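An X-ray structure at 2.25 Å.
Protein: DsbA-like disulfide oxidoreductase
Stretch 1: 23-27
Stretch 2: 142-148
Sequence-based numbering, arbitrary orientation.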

# COMPACT_ATOMS: atom_id res chain seq x y z
N LEU A 23 12.84 -2.19 -1.04
CA LEU A 23 13.04 -0.78 -0.71
C LEU A 23 12.60 0.18 -1.83
O LEU A 23 12.53 1.37 -1.61
CB LEU A 23 14.51 -0.53 -0.36
CG LEU A 23 15.08 -1.03 0.98
CD1 LEU A 23 14.15 -0.72 2.13
CD2 LEU A 23 15.36 -2.53 0.96
N THR A 24 12.30 -0.33 -3.01
CA THR A 24 11.93 0.53 -4.14
C THR A 24 10.45 0.93 -4.15
O THR A 24 9.99 1.65 -5.04
CB THR A 24 12.22 -0.14 -5.49
OG1 THR A 24 11.38 -1.28 -5.63
CG2 THR A 24 13.66 -0.60 -5.59
N TYR A 25 9.70 0.49 -3.15
CA TYR A 25 8.28 0.79 -3.08
C TYR A 25 8.04 1.97 -2.15
O TYR A 25 8.87 2.23 -1.30
CB TYR A 25 7.49 -0.44 -2.60
CG TYR A 25 7.26 -1.44 -3.70
CD1 TYR A 25 6.19 -1.32 -4.57
CD2 TYR A 25 8.13 -2.52 -3.87
CE1 TYR A 25 5.99 -2.25 -5.59
CE2 TYR A 25 7.94 -3.45 -4.87
CZ TYR A 25 6.86 -3.32 -5.74
OH TYR A 25 6.68 -4.26 -6.74
N PRO A 26 6.91 2.67 -2.29
CA PRO A 26 6.71 3.88 -1.49
C PRO A 26 6.53 3.57 -0.02
O PRO A 26 5.87 2.57 0.29
CB PRO A 26 5.42 4.51 -2.06
CG PRO A 26 5.18 3.84 -3.35
CD PRO A 26 5.79 2.44 -3.21
N TYR A 27 7.06 4.43 0.85
CA TYR A 27 6.94 4.26 2.28
C TYR A 27 6.74 5.60 3.02
O TYR A 27 7.13 6.66 2.54
CB TYR A 27 8.18 3.53 2.83
CG TYR A 27 9.40 4.44 3.01
CD1 TYR A 27 9.54 5.19 4.16
CD2 TYR A 27 10.37 4.54 2.03
CE1 TYR A 27 10.62 6.04 4.33
CE2 TYR A 27 11.47 5.40 2.19
CZ TYR A 27 11.58 6.15 3.35
OH TYR A 27 12.64 7.02 3.57
N GLN A 142 5.98 -3.14 -13.87
CA GLN A 142 6.80 -4.13 -13.18
C GLN A 142 6.47 -4.19 -11.70
O GLN A 142 6.34 -5.28 -11.13
CB GLN A 142 8.29 -3.83 -13.37
CG GLN A 142 9.21 -4.93 -12.89
CD GLN A 142 10.67 -4.62 -13.13
OE1 GLN A 142 11.31 -3.96 -12.32
NE2 GLN A 142 11.22 -5.10 -14.26
N MET A 143 6.33 -3.02 -11.08
CA MET A 143 6.08 -2.95 -9.64
C MET A 143 4.71 -3.52 -9.29
O MET A 143 4.56 -4.16 -8.25
CB MET A 143 6.19 -1.51 -9.13
CG MET A 143 7.61 -0.97 -9.06
SD MET A 143 7.69 0.81 -8.69
CE MET A 143 7.23 0.80 -6.96
N ILE A 144 3.72 -3.28 -10.13
CA ILE A 144 2.37 -3.73 -9.84
C ILE A 144 2.29 -5.24 -10.05
O ILE A 144 1.64 -5.95 -9.28
CB ILE A 144 1.33 -2.99 -10.70
CG1 ILE A 144 1.12 -1.58 -10.14
CG2 ILE A 144 0.01 -3.77 -10.75
CD1 ILE A 144 0.13 -0.75 -10.88
N ASN A 145 2.95 -5.73 -11.08
CA ASN A 145 2.97 -7.16 -11.34
C ASN A 145 3.66 -7.87 -10.19
O ASN A 145 3.20 -8.94 -9.75
CB ASN A 145 3.68 -7.47 -12.65
CG ASN A 145 2.83 -7.15 -13.85
OD1 ASN A 145 1.60 -7.10 -13.76
ND2 ASN A 145 3.48 -6.93 -15.00
N ASN A 146 4.73 -7.27 -9.68
CA ASN A 146 5.47 -7.92 -8.61
C ASN A 146 4.65 -7.96 -7.35
O ASN A 146 4.70 -8.94 -6.63
CB ASN A 146 6.82 -7.23 -8.38
CG ASN A 146 7.86 -7.63 -9.43
OD1 ASN A 146 7.71 -8.64 -10.13
ND2 ASN A 146 8.92 -6.85 -9.53
N SER A 147 3.83 -6.93 -7.10
CA SER A 147 2.95 -6.95 -5.93
C SER A 147 1.82 -7.95 -6.08
O SER A 147 1.43 -8.60 -5.10
CB SER A 147 2.35 -5.57 -5.67
OG SER A 147 3.34 -4.66 -5.24
N ARG A 148 1.27 -8.07 -7.28
CA ARG A 148 0.21 -9.04 -7.51
C ARG A 148 0.72 -10.47 -7.27
O ARG A 148 0.05 -11.29 -6.65
CB ARG A 148 -0.34 -8.92 -8.93
CG ARG A 148 -1.23 -7.71 -9.13
CD ARG A 148 -1.53 -7.53 -10.61
NE ARG A 148 -2.73 -6.71 -10.81
CZ ARG A 148 -3.14 -6.27 -11.99
NH1 ARG A 148 -2.44 -6.57 -13.08
NH2 ARG A 148 -4.26 -5.56 -12.08

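The contact between this loop and helix is small, burying 221 Å² in all, and it centres on Y25 and M143. Both residues are buried, and they supply most of the covered area, 89 and 78 Å². Y25 CA and M143 CA are the closest CA pair across the stretches, 7.9 Å apart.

One hydrogen bond joins the stretches. Y25 OH donates to M143 O at 2.6 Å. M143 O also accepts from S147 N within the helix, at 3.1 Å, so the phenol adds a second donor without breaking the helical bond. The CA-to-CB bond of Y25 points sideways, but with chi1 in the m well the long side chain brings its hydroxyl to the helix. A tyrosine suits this place because it joins a broad apolar ring to a polar tip.

The apolar packing comes mainly from M143. Its CA-to-CB bond points toward the loop, and its unbranched chain (m, t, p) carries M143 CE to 3.4 Å from Y25 CD1. M143 SD lies 5.1 Å from the centroid of the Y25 ring, in an oblique sulfur-aromatic contact. The same methyl, M143 CE, lies 4.3 Å from P26 CD.

Smaller contacts complete the site. M143 CE lies 3.5 Å from T24 O. N146 CB approaches Y25 OH at 3.4 Å. S147 OG sits 3.6 Å from Y25 CE1; this compact, buried side chain has its hydroxyl hydrogen-bonded elsewhere in the structure.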